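SidF, inhibitor of growth family, member 3 (Legionella pneumophila subsp. pneumophila, PDB 4FYE) probably removes the 3-phosphate from phosphatidylinositol 3,4,5-trisphosphate, acting as a phosphoinositide phosphatase delivered by a bacterial pathogen. Local coordinates at residues S244-M249 with I302-Q307; D317-I322 with Y326-L331; Q376-R381 with N434-N439. The protein carries 1 engineered substitution. All coordinates share one frame; numbering follows the deposited sequence.

Interaction 1. Residues S244-M249 with I302-Q307; sequences SSMARM and IQTLAQ
Met246 reaches from the residue just before strand 247-254 toward Thr304 of helix 284-311, and the two side chains meet tip to tip through their methyl groups, Met246 CE lying 3.9 Å from Thr304 CG2. The CA atoms of Met246 and Thr304 are 9.6 Å apart, and the extended methionine bridges most of that distance. With CG anti to the backbone N (chi1 -150°) and the chain extended beyond it, the thioether directs its terminal methyl straight at the helix. The same methyl is 4.5 Å from Leu305 CD2, a looser apolar approach, and Phe267 of the neighbouring strand 260-268 touches both Met246 and Leu305. Thr304 turns its methyl to the contact while its OG1, placed beside its own backbone N, is hydrogen-bonded to Glu300 O one turn earlier in the helix. Further along the strand, Arg248 forms salt bridges with Asp265 and with Asp311, at the end of the same helix. Helix 284-311 is thus packed between two sheets: the Met246 side belongs to the six-stranded one, whereas Ile302 and Ala306 touch strands of the four-stranded one. The touching side chains are all buried, and the contact between these segments is van der Waals in kind; the threonine hydroxyl is satisfied inside its helix, which lets a polar residue present an apolar surface to the methionine.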
loop_
_atom_site.group_PDB
_atom_site.type_symbol
_atom_site.label_atom_id
_atom_site.label_comp_id
_atom_site.label_asym_id
_atom_site.label_seq_id
_atom_site.Cartn_x
_atom_site.Cartn_y
_atom_site.Cartn_z
ATOM N N SER A 244 0.563 8.308 -6.961
ATOM C CA SER A 244 1.667 8.632 -6.082
ATOM C C SER A 244 1.532 7.923 -4.760
ATOM O O SER A 244 0.481 7.316 -4.434
ATOM C CB SER A 244 1.960 10.167 -5.951
ATOM O OG SER A 244 0.869 10.908 -5.405
ATOM N N SER A 245 2.647 7.993 -4.042
ATOM C CA SER A 245 2.880 7.223 -2.839
ATOM C C SER A 245 2.764 5.694 -3.128
ATOM O O SER A 245 2.373 4.936 -2.229
ATOM C CB SER A 245 1.965 7.749 -1.694
ATOM O OG SER A 245 1.632 6.763 -0.718
ATOM N N MET A 246 3.088 5.245 -4.362
ATOM C CA MET A 246 3.100 3.784 -4.623
ATOM C C MET A 246 4.451 3.200 -4.399
ATOM O O MET A 246 5.426 3.557 -5.050
ATOM C CB MET A 246 2.591 3.363 -6.000
ATOM C CG MET A 246 1.952 1.994 -5.987
ATOM S SD MET A 246 1.034 1.638 -7.487
ATOM C CE MET A 246 0.789 -0.117 -7.212
ATOM N N ALA A 247 4.506 2.269 -3.472
ATOM C CA ALA A 247 5.740 1.580 -3.236
ATOM C C ALA A 247 5.493 0.074 -3.136
ATOM O O ALA A 247 4.396 -0.381 -2.740
ATOM C CB ALA A 247 6.354 2.086 -1.912
ATOM N N ARG A 248 6.539 -0.674 -3.424
ATOM C CA ARG A 248 6.512 -2.093 -3.375
ATOM C C ARG A 248 7.029 -2.384 -1.966
ATOM O O ARG A 248 8.103 -1.894 -1.554
ATOM C CB ARG A 248 7.491 -2.651 -4.415
ATOM C CG ARG A 248 7.654 -4.173 -4.381
ATOM C CD ARG A 248 6.438 -4.821 -5.143
ATOM N NE ARG A 248 6.738 -6.212 -5.328
ATOM C CZ ARG A 248 7.455 -6.677 -6.343
ATOM N NH1 ARG A 248 7.851 -5.842 -7.292
ATOM N NH2 ARG A 248 7.768 -7.973 -6.403
ATOM N N MET A 249 6.277 -3.183 -1.244
ATOM C CA MET A 249 6.597 -3.522 0.130
ATOM C C MET A 249 7.070 -4.987 0.217
ATOM O O MET A 249 6.334 -5.918 -0.131
ATOM C CB MET A 249 5.380 -3.334 0.993
ATOM C CG MET A 249 5.583 -3.712 2.437
ATOM S SD MET A 249 4.310 -2.898 3.467
ATOM C CE MET A 249 3.070 -4.150 3.304
ATOM N N ILE A 302 -2.483 -1.268 -13.643
ATOM C CA ILE A 302 -2.391 -2.564 -14.343
ATOM C C ILE A 302 -0.983 -2.742 -14.837
ATOM O O ILE A 302 -0.391 -3.800 -14.725
ATOM C CB ILE A 302 -3.373 -2.690 -15.498
ATOM C CG1 ILE A 302 -4.777 -2.430 -14.966
ATOM C CG2 ILE A 302 -3.228 -4.057 -16.197
ATOM C CD1 ILE A 302 -5.871 -3.057 -15.770
ATOM N N GLN A 303 -0.416 -1.677 -15.342
ATOM C CA GLN A 303 0.917 -1.753 -15.812
ATOM C C GLN A 303 1.902 -2.125 -14.684
ATOM O O GLN A 303 2.799 -2.965 -14.881
ATOM C CB GLN A 303 1.298 -0.425 -16.442
ATOM C CG GLN A 303 2.678 -0.462 -17.057
ATOM C CD GLN A 303 2.969 0.765 -17.856
ATOM O OE1 GLN A 303 3.583 1.694 -17.330
ATOM N NE2 GLN A 303 2.505 0.802 -19.108
ATOM N N THR A 304 1.713 -1.556 -13.505
ATOM C CA THR A 304 2.609 -1.817 -12.370
ATOM C C THR A 304 2.377 -3.256 -11.857
ATOM O O THR A 304 3.339 -3.910 -11.503
ATOM C CB THR A 304 2.373 -0.754 -11.284
ATOM O OG1 THR A 304 2.519 0.527 -11.890
ATOM C CG2 THR A 304 3.351 -0.850 -10.056
ATOM N N LEU A 305 1.148 -3.792 -11.850
ATOM C CA LEU A 305 1.060 -5.156 -11.387
ATOM C C LEU A 305 1.725 -6.140 -12.340
ATOM O O LEU A 305 2.369 -7.117 -11.921
ATOM C CB LEU A 305 -0.362 -5.542 -11.169
ATOM C CG LEU A 305 -1.243 -4.772 -10.178
ATOM C CD1 LEU A 305 -2.135 -5.746 -9.483
ATOM C CD2 LEU A 305 -0.616 -3.907 -9.109
ATOM N N ALA A 306 1.653 -5.876 -13.639
ATOM C CA ALA A 306 2.264 -6.792 -14.614
ATOM C C ALA A 306 3.770 -6.798 -14.463
ATOM O O ALA A 306 4.389 -7.837 -14.597
ATOM C CB ALA A 306 1.887 -6.397 -16.028
ATOM N N GLN A 307 4.371 -5.625 -14.202
ATOM C CA GLN A 307 5.852 -5.511 -13.979
ATOM C C GLN A 307 6.206 -6.273 -12.714
ATOM O O GLN A 307 7.230 -6.927 -12.700
ATOM C CB GLN A 307 6.367 -4.015 -13.876
ATOM C CG GLN A 307 7.879 -3.811 -14.203
ATOM C CD GLN A 307 8.240 -3.873 -15.708
ATOM O OE1 GLN A 307 7.641 -3.189 -16.553
ATOM N NE2 GLN A 307 9.248 -4.667 -16.050
#

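Interaction 2. Residues D317-I322 with Y326-L331; sequences DLWNKI and YRPDEL
Arg327 lies flat on the indole of Trp319 in a cation-pi stack, which joins the last turn of helix 315-320 to the loop that leads on to helix 335-349. The guanidinium and the ring planes are 26° apart, and Arg327 CZ stands 3.9 Å from the centroid of the five-membered ring. Because the arginine chain is extended from CG to NE, its methylenes run across the same face: Arg327 CD makes a CH-pi contact 3.7 Å from the centroid of the six-membered ring. Trp319 CG is anti to the backbone N (chi1 -172°), a torsion that swings the indole out to meet the loop.

Hydrogen bonds fix the charged end. Arg327 NE donates to Ile322 O at 3.0 Å, with an N-H...O angle of 136° and the oxygen tilted from the guanidinium plane; weak bonds from NE and NH2 reach Trp319 O, which also accepts the backbone N-H of Ile322. The guanidinium lies against Trp319 O in the last turn and Ile322 O just beyond it, where the helix dipole would probably favour a positive charge.

Apolar contacts complete the join. Ile322 CG2 meets Tyr326 CB at 4.1 Å, and Trp319 CZ3 is approached by Pro328 CD and by Leu331 CD2, whose residue also touches Leu342 of helix 335-349.

A polar atom borders the indole edge, near its plane: Pro328 O comes within 3.9 Å of Trp319 CH2.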
loop_
_atom_site.group_PDB
_atom_site.type_symbol
_atom_site.label_atom_id
_atom_site.label_comp_id
_atom_site.label_asym_id
_atom_site.label_seq_id
_atom_site.Cartn_x
_atom_site.Cartn_y
_atom_site.Cartn_z
ATOM N N ASP A 317 12.479 -19.500 -14.598
ATOM C CA ASP A 317 11.014 -19.304 -14.750
ATOM C C ASP A 317 10.623 -18.749 -16.135
ATOM O O ASP A 317 9.719 -19.232 -16.753
ATOM C CB ASP A 317 10.489 -18.328 -13.693
ATOM C CG ASP A 317 10.387 -18.932 -12.262
ATOM O OD1 ASP A 317 10.308 -20.184 -12.113
ATOM O OD2 ASP A 317 10.387 -18.134 -11.269
ATOM N N LEU A 318 11.286 -17.722 -16.633
ATOM C CA LEU A 318 10.912 -17.234 -17.932
ATOM C C LEU A 318 11.238 -18.268 -19.058
ATOM O O LEU A 318 10.427 -18.555 -19.974
ATOM C CB LEU A 318 11.630 -15.903 -18.184
ATOM C CG LEU A 318 11.331 -14.750 -17.252
ATOM C CD1 LEU A 318 12.524 -13.809 -17.130
ATOM C CD2 LEU A 318 10.149 -13.962 -17.750
ATOM N N TRP A 319 12.434 -18.826 -18.987
ATOM C CA TRP A 319 12.830 -19.876 -19.830
ATOM C C TRP A 319 11.835 -20.999 -19.949
ATOM O O TRP A 319 11.580 -21.498 -21.066
ATOM C CB TRP A 319 14.127 -20.421 -19.279
ATOM C CG TRP A 319 14.791 -21.436 -20.160
ATOM C CD1 TRP A 319 14.865 -22.811 -19.952
ATOM C CD2 TRP A 319 15.499 -21.186 -21.427
ATOM N NE1 TRP A 319 15.563 -23.414 -20.965
ATOM C CE2 TRP A 319 15.966 -22.498 -21.896
ATOM C CE3 TRP A 319 15.789 -20.042 -22.196
ATOM C CZ2 TRP A 319 16.700 -22.642 -23.085
ATOM C CZ3 TRP A 319 16.528 -20.199 -23.402
ATOM C CH2 TRP A 319 16.962 -21.466 -23.837
ATOM N N ASN A 320 11.287 -21.449 -18.826
ATOM C CA ASN A 320 10.421 -22.621 -18.863
ATOM C C ASN A 320 9.130 -22.266 -19.559
ATOM O O ASN A 320 8.460 -23.101 -20.088
ATOM C CB ASN A 320 10.139 -23.178 -17.450
ATOM C CG ASN A 320 11.417 -23.608 -16.699
ATOM O OD1 ASN A 320 12.318 -24.271 -17.244
ATOM N ND2 ASN A 320 11.484 -23.239 -15.417
ATOM N N LYS A 321 8.825 -20.990 -19.548
ATOM C CA LYS A 321 7.632 -20.453 -20.131
ATOM C C LYS A 321 7.811 -20.082 -21.593
ATOM O O LYS A 321 6.879 -19.687 -22.235
ATOM C CB LYS A 321 7.171 -19.258 -19.287
ATOM C CG LYS A 321 5.816 -19.449 -18.629
ATOM C CD LYS A 321 5.776 -20.586 -17.633
ATOM C CE LYS A 321 4.422 -21.271 -17.732
ATOM N NZ LYS A 321 3.553 -20.669 -16.677
ATOM N N ILE A 322 8.984 -20.247 -22.173
ATOM C CA ILE A 322 9.082 -19.977 -23.606
ATOM C C ILE A 322 9.114 -21.284 -24.438
ATOM O O ILE A 322 10.012 -22.113 -24.243
ATOM C CB ILE A 322 10.328 -19.137 -23.875
ATOM C CG1 ILE A 322 10.259 -17.860 -23.063
ATOM C CG2 ILE A 322 10.526 -18.860 -25.364
ATOM C CD1 ILE A 322 11.623 -17.203 -22.993
ATOM N N TYR A 326 11.090 -21.559 -29.797
ATOM C CA TYR A 326 11.446 -20.137 -29.859
ATOM C C TYR A 326 12.626 -19.799 -28.990
ATOM O O TYR A 326 13.027 -18.649 -28.931
ATOM C CB TYR A 326 10.278 -19.254 -29.475
ATOM C CG TYR A 326 9.116 -19.546 -30.344
ATOM C CD1 TYR A 326 9.186 -19.311 -31.715
ATOM C CD2 TYR A 326 7.952 -20.095 -29.815
ATOM C CE1 TYR A 326 8.119 -19.611 -32.539
ATOM C CE2 TYR A 326 6.872 -20.384 -30.625
ATOM C CZ TYR A 326 6.970 -20.150 -31.987
ATOM O OH TYR A 326 5.910 -20.443 -32.797
ATOM N N ARG A 327 13.183 -20.772 -28.294
ATOM C CA ARG A 327 14.293 -20.448 -27.440
ATOM C C ARG A 327 15.518 -20.272 -28.321
ATOM O O ARG A 327 15.753 -21.071 -29.205
ATOM C CB ARG A 327 14.541 -21.555 -26.432
ATOM C CG ARG A 327 13.543 -21.652 -25.308
ATOM C CD ARG A 327 13.666 -23.046 -24.705
ATOM N NE ARG A 327 12.698 -23.251 -23.626
ATOM C CZ ARG A 327 12.673 -24.305 -22.828
ATOM N NH1 ARG A 327 13.558 -25.271 -22.954
ATOM N NH2 ARG A 327 11.752 -24.400 -21.912
ATOM N N PRO A 328 16.286 -19.197 -28.105
ATOM C CA PRO A 328 17.538 -19.068 -28.851
ATOM C C PRO A 328 18.593 -20.042 -28.308
ATOM O O PRO A 328 18.684 -20.284 -27.082
ATOM C CB PRO A 328 17.958 -17.624 -28.566
ATOM C CG PRO A 328 17.406 -17.348 -27.209
ATOM C CD PRO A 328 16.097 -18.086 -27.151
ATOM N N ASP A 329 19.392 -20.582 -29.218
ATOM C CA ASP A 329 20.446 -21.516 -28.843
ATOM C C ASP A 329 21.429 -20.854 -27.886
ATOM O O ASP A 329 21.769 -21.436 -26.859
ATOM C CB ASP A 329 21.125 -22.090 -30.094
ATOM C CG ASP A 329 20.989 -21.169 -31.311
ATOM O OD1 ASP A 329 20.886 -19.918 -31.118
ATOM O OD2 ASP A 329 20.981 -21.704 -32.451
ATOM N N GLU A 330 21.831 -19.619 -28.184
ATOM C CA GLU A 330 22.651 -18.864 -27.247
ATOM C C GLU A 330 22.009 -17.558 -26.761
ATOM O O GLU A 330 21.599 -16.690 -27.535
ATOM C CB GLU A 330 24.065 -18.620 -27.788
ATOM C CG GLU A 330 24.150 -18.453 -29.299
ATOM C CD GLU A 330 25.022 -17.281 -29.710
ATOM O OE1 GLU A 330 25.823 -17.444 -30.657
ATOM O OE2 GLU A 330 24.904 -16.195 -29.086
ATOM N N LEU A 331 21.919 -17.437 -25.450
ATOM C CA LEU A 331 21.592 -16.168 -24.826
ATOM C C LEU A 331 22.863 -15.308 -24.833
ATOM O O LEU A 331 23.976 -15.843 -24.826
ATOM C CB LEU A 331 21.125 -16.387 -23.381
ATOM C CG LEU A 331 19.952 -17.319 -23.064
ATOM C CD1 LEU A 331 20.242 -18.177 -21.826
ATOM C CD2 LEU A 331 18.665 -16.519 -22.910
#

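Interaction 3. Residues Q376-R381 with N434-N439; sequences QFEYVR and NSVTKN
Val436 meets Phe377 of helix 373-387 through both its side chain and its backbone, the two side chains sliding past each other in opposite directions. Val436 CG1 touches Phe377 CD2 at 3.8 Å, and the carbonyl oxygen Val436 O comes within 3.7 Å of Phe377 CE2. The valine methyl also borders the carboxylate of Glu378, but at 4.3 Å from Glu378 OE2 to Val436 CG1 the contact is loose. That OE2 is held in a salt bridge by Lys374, one turn earlier in the same helix.

In this mixed alpha-beta domain, helix 373-387 and the backbone turn at residues 434-437, which leads toward helix 438-458, both meet strand 402-416 of the four-stranded sheet. Phe377 touches Met414 and Ser416 of that strand, and Thr437 touches the same Ser416.

Thr437 follows Val436 and supplies a CH-pi contact. Its CG2 sits almost exactly above the middle of the Phe377 ring, 4.0 Å from the centroid and only 8° off the normal. The chi1 of 56° puts OG1 between the backbone N and the carbonyl carbon, which turns the methyl rather than the hydroxyl to the ring. Phe377 CG, for its part, is anti to the backbone N (chi1 160°), and the ring projects from its helix toward the turn at Val436 and Thr437.

Next in sequence, Lys438 N donates a backbone hydrogen bond to Ser435 O at 3.3 Å. The Lys438 side chain touches Asn551 of the long helix 522-583, the helix on which Arg381 reaches Tyr547 while forming a salt bridge with Glu543.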
loop_
_atom_site.group_PDB
_atom_site.type_symbol
_atom_site.label_atom_id
_atom_site.label_comp_id
_atom_site.label_asym_id
_atom_site.label_seq_id
_atom_site.Cartn_x
_atom_site.Cartn_y
_atom_site.Cartn_z
ATOM N N GLN A 376 -13.799 8.369 -3.348
ATOM C CA GLN A 376 -12.577 7.528 -3.283
ATOM C C GLN A 376 -12.971 6.103 -3.260
ATOM O O GLN A 376 -12.229 5.229 -3.729
ATOM C CB GLN A 376 -11.743 7.804 -2.043
ATOM C CG GLN A 376 -11.201 9.203 -1.976
ATOM C CD GLN A 376 -10.413 9.437 -0.694
ATOM O OE1 GLN A 376 -10.560 10.470 0.011
ATOM N NE2 GLN A 376 -9.583 8.486 -0.378
ATOM N N PHE A 377 -14.168 5.855 -2.747
ATOM C CA PHE A 377 -14.697 4.507 -2.772
ATOM C C PHE A 377 -15.315 4.304 -4.135
ATOM O O PHE A 377 -14.929 3.414 -4.884
ATOM C CB PHE A 377 -15.703 4.252 -1.633
ATOM C CG PHE A 377 -16.604 3.075 -1.884
ATOM C CD1 PHE A 377 -16.101 1.790 -1.857
ATOM C CD2 PHE A 377 -17.936 3.261 -2.189
ATOM C CE1 PHE A 377 -16.915 0.694 -2.085
ATOM C CE2 PHE A 377 -18.768 2.165 -2.451
ATOM C CZ PHE A 377 -18.257 0.869 -2.392
ATOM N N GLU A 378 -16.256 5.168 -4.456
ATOM C CA GLU A 378 -17.106 4.947 -5.617
ATOM C C GLU A 378 -16.393 4.947 -6.981
ATOM O O GLU A 378 -16.629 4.042 -7.779
ATOM C CB GLU A 378 -18.300 5.872 -5.606
ATOM C CG GLU A 378 -19.559 5.101 -5.307
ATOM C CD GLU A 378 -20.762 5.996 -5.047
ATOM O OE1 GLU A 378 -21.151 6.802 -5.942
ATOM O OE2 GLU A 378 -21.341 5.868 -3.941
ATOM N N TYR A 379 -15.481 5.890 -7.218
ATOM C CA TYR A 379 -14.808 5.985 -8.510
ATOM C C TYR A 379 -13.822 4.858 -8.751
ATOM O O TYR A 379 -13.603 4.435 -9.896
ATOM C CB TYR A 379 -14.069 7.295 -8.609
ATOM C CG TYR A 379 -14.951 8.510 -8.740
ATOM C CD1 TYR A 379 -16.310 8.450 -8.428
ATOM C CD2 TYR A 379 -14.439 9.718 -9.183
ATOM C CE1 TYR A 379 -17.139 9.550 -8.567
ATOM C CE2 TYR A 379 -15.253 10.828 -9.251
ATOM C CZ TYR A 379 -16.589 10.713 -8.955
ATOM O OH TYR A 379 -17.387 11.757 -9.086
ATOM N N VAL A 380 -13.200 4.396 -7.677
ATOM C CA VAL A 380 -12.108 3.464 -7.823
ATOM C C VAL A 380 -12.767 2.126 -8.031
ATOM O O VAL A 380 -12.439 1.399 -8.988
ATOM C CB VAL A 380 -11.153 3.498 -6.598
ATOM C CG1 VAL A 380 -10.301 2.248 -6.554
ATOM C CG2 VAL A 380 -10.273 4.748 -6.586
ATOM N N ARG A 381 -13.755 1.822 -7.194
ATOM C CA ARG A 381 -14.515 0.582 -7.348
ATOM C C ARG A 381 -15.171 0.440 -8.748
ATOM O O ARG A 381 -15.195 -0.627 -9.319
ATOM C CB ARG A 381 -15.482 0.421 -6.167
ATOM C CG ARG A 381 -16.898 0.030 -6.502
ATOM C CD ARG A 381 -17.049 -1.453 -6.691
ATOM N NE ARG A 381 -17.830 -1.747 -7.888
ATOM C CZ ARG A 381 -18.560 -0.892 -8.617
ATOM N NH1 ARG A 381 -18.668 0.391 -8.298
ATOM N NH2 ARG A 381 -19.198 -1.335 -9.690
ATOM N N ASN A 434 -23.344 4.059 7.129
ATOM C CA ASN A 434 -22.702 2.753 7.126
ATOM C C ASN A 434 -23.019 1.889 5.900
ATOM O O ASN A 434 -22.250 0.985 5.585
ATOM C CB ASN A 434 -23.132 1.912 8.343
ATOM C CG ASN A 434 -22.852 2.567 9.709
ATOM O OD1 ASN A 434 -22.014 3.458 9.856
ATOM N ND2 ASN A 434 -23.581 2.095 10.732
ATOM N N SER A 435 -24.114 2.187 5.212
ATOM C CA SER A 435 -24.644 1.342 4.155
ATOM C C SER A 435 -24.066 1.512 2.735
ATOM O O SER A 435 -24.345 0.675 1.865
ATOM C CB SER A 435 -26.161 1.514 4.048
ATOM O OG SER A 435 -26.441 2.675 3.289
ATOM N N VAL A 436 -23.320 2.588 2.507
ATOM C CA VAL A 436 -22.682 2.849 1.229
ATOM C C VAL A 436 -21.875 1.651 0.652
ATOM O O VAL A 436 -21.855 1.471 -0.541
ATOM C CB VAL A 436 -21.698 4.040 1.335
ATOM C CG1 VAL A 436 -20.941 4.208 0.005
ATOM C CG2 VAL A 436 -22.444 5.311 1.678
ATOM N N THR A 437 -21.195 0.873 1.498
ATOM C CA THR A 437 -20.219 -0.138 1.093
ATOM C C THR A 437 -20.809 -1.529 1.338
ATOM O O THR A 437 -20.144 -2.545 1.025
ATOM C CB THR A 437 -18.921 -0.066 1.967
ATOM O OG1 THR A 437 -19.310 -0.207 3.356
ATOM C CG2 THR A 437 -18.144 1.227 1.747
ATOM N N LYS A 438 -22.002 -1.581 1.947
ATOM C CA LYS A 438 -22.682 -2.860 2.272
ATOM C C LYS A 438 -22.633 -3.838 1.090
ATOM O O LYS A 438 -22.133 -4.958 1.242
ATOM C CB LYS A 438 -24.140 -2.629 2.723
ATOM C CG LYS A 438 -24.758 -3.769 3.551
ATOM C CD LYS A 438 -26.303 -3.858 3.459
ATOM C CE LYS A 438 -26.883 -5.029 2.608
ATOM N NZ LYS A 438 -25.926 -5.804 1.731
ATOM N N ASN A 439 -23.156 -3.416 -0.073
ATOM C CA ASN A 439 -23.192 -4.273 -1.272
ATOM C C ASN A 439 -21.804 -4.803 -1.738
ATOM O O ASN A 439 -21.639 -6.029 -2.018
ATOM C CB ASN A 439 -23.900 -3.551 -2.439
ATOM C CG ASN A 439 -25.445 -3.567 -2.300
ATOM O OD1 ASN A 439 -26.020 -4.299 -1.475
ATOM N ND2 ASN A 439 -26.118 -2.752 -3.109
#

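Overall arrangement
The three contacts follow one another along the chain without interlocking. Interaction 1 is the most central, its centre about 9 Å from that of the chain. Interaction 3 lies about 23 Å from it, centre to centre, and helix 284-311 connects the two, since Tyr379 packs on its earlier turns. Interaction 2 is peripheral, about 27 Å from interaction 1 and 45 Å from interaction 3 between centres, although helix 315-320 directly follows helix 284-311. Segments 244-249 and 376-381 reach the loop after strand 641-645 through Ser245, weakly hydrogen-bonded to Ser648, and Gln376, which touches Lys647. This loop is consistent with the phosphate-binding loop of CX5R phosphatases, the cysteine position presumably being the engineered one.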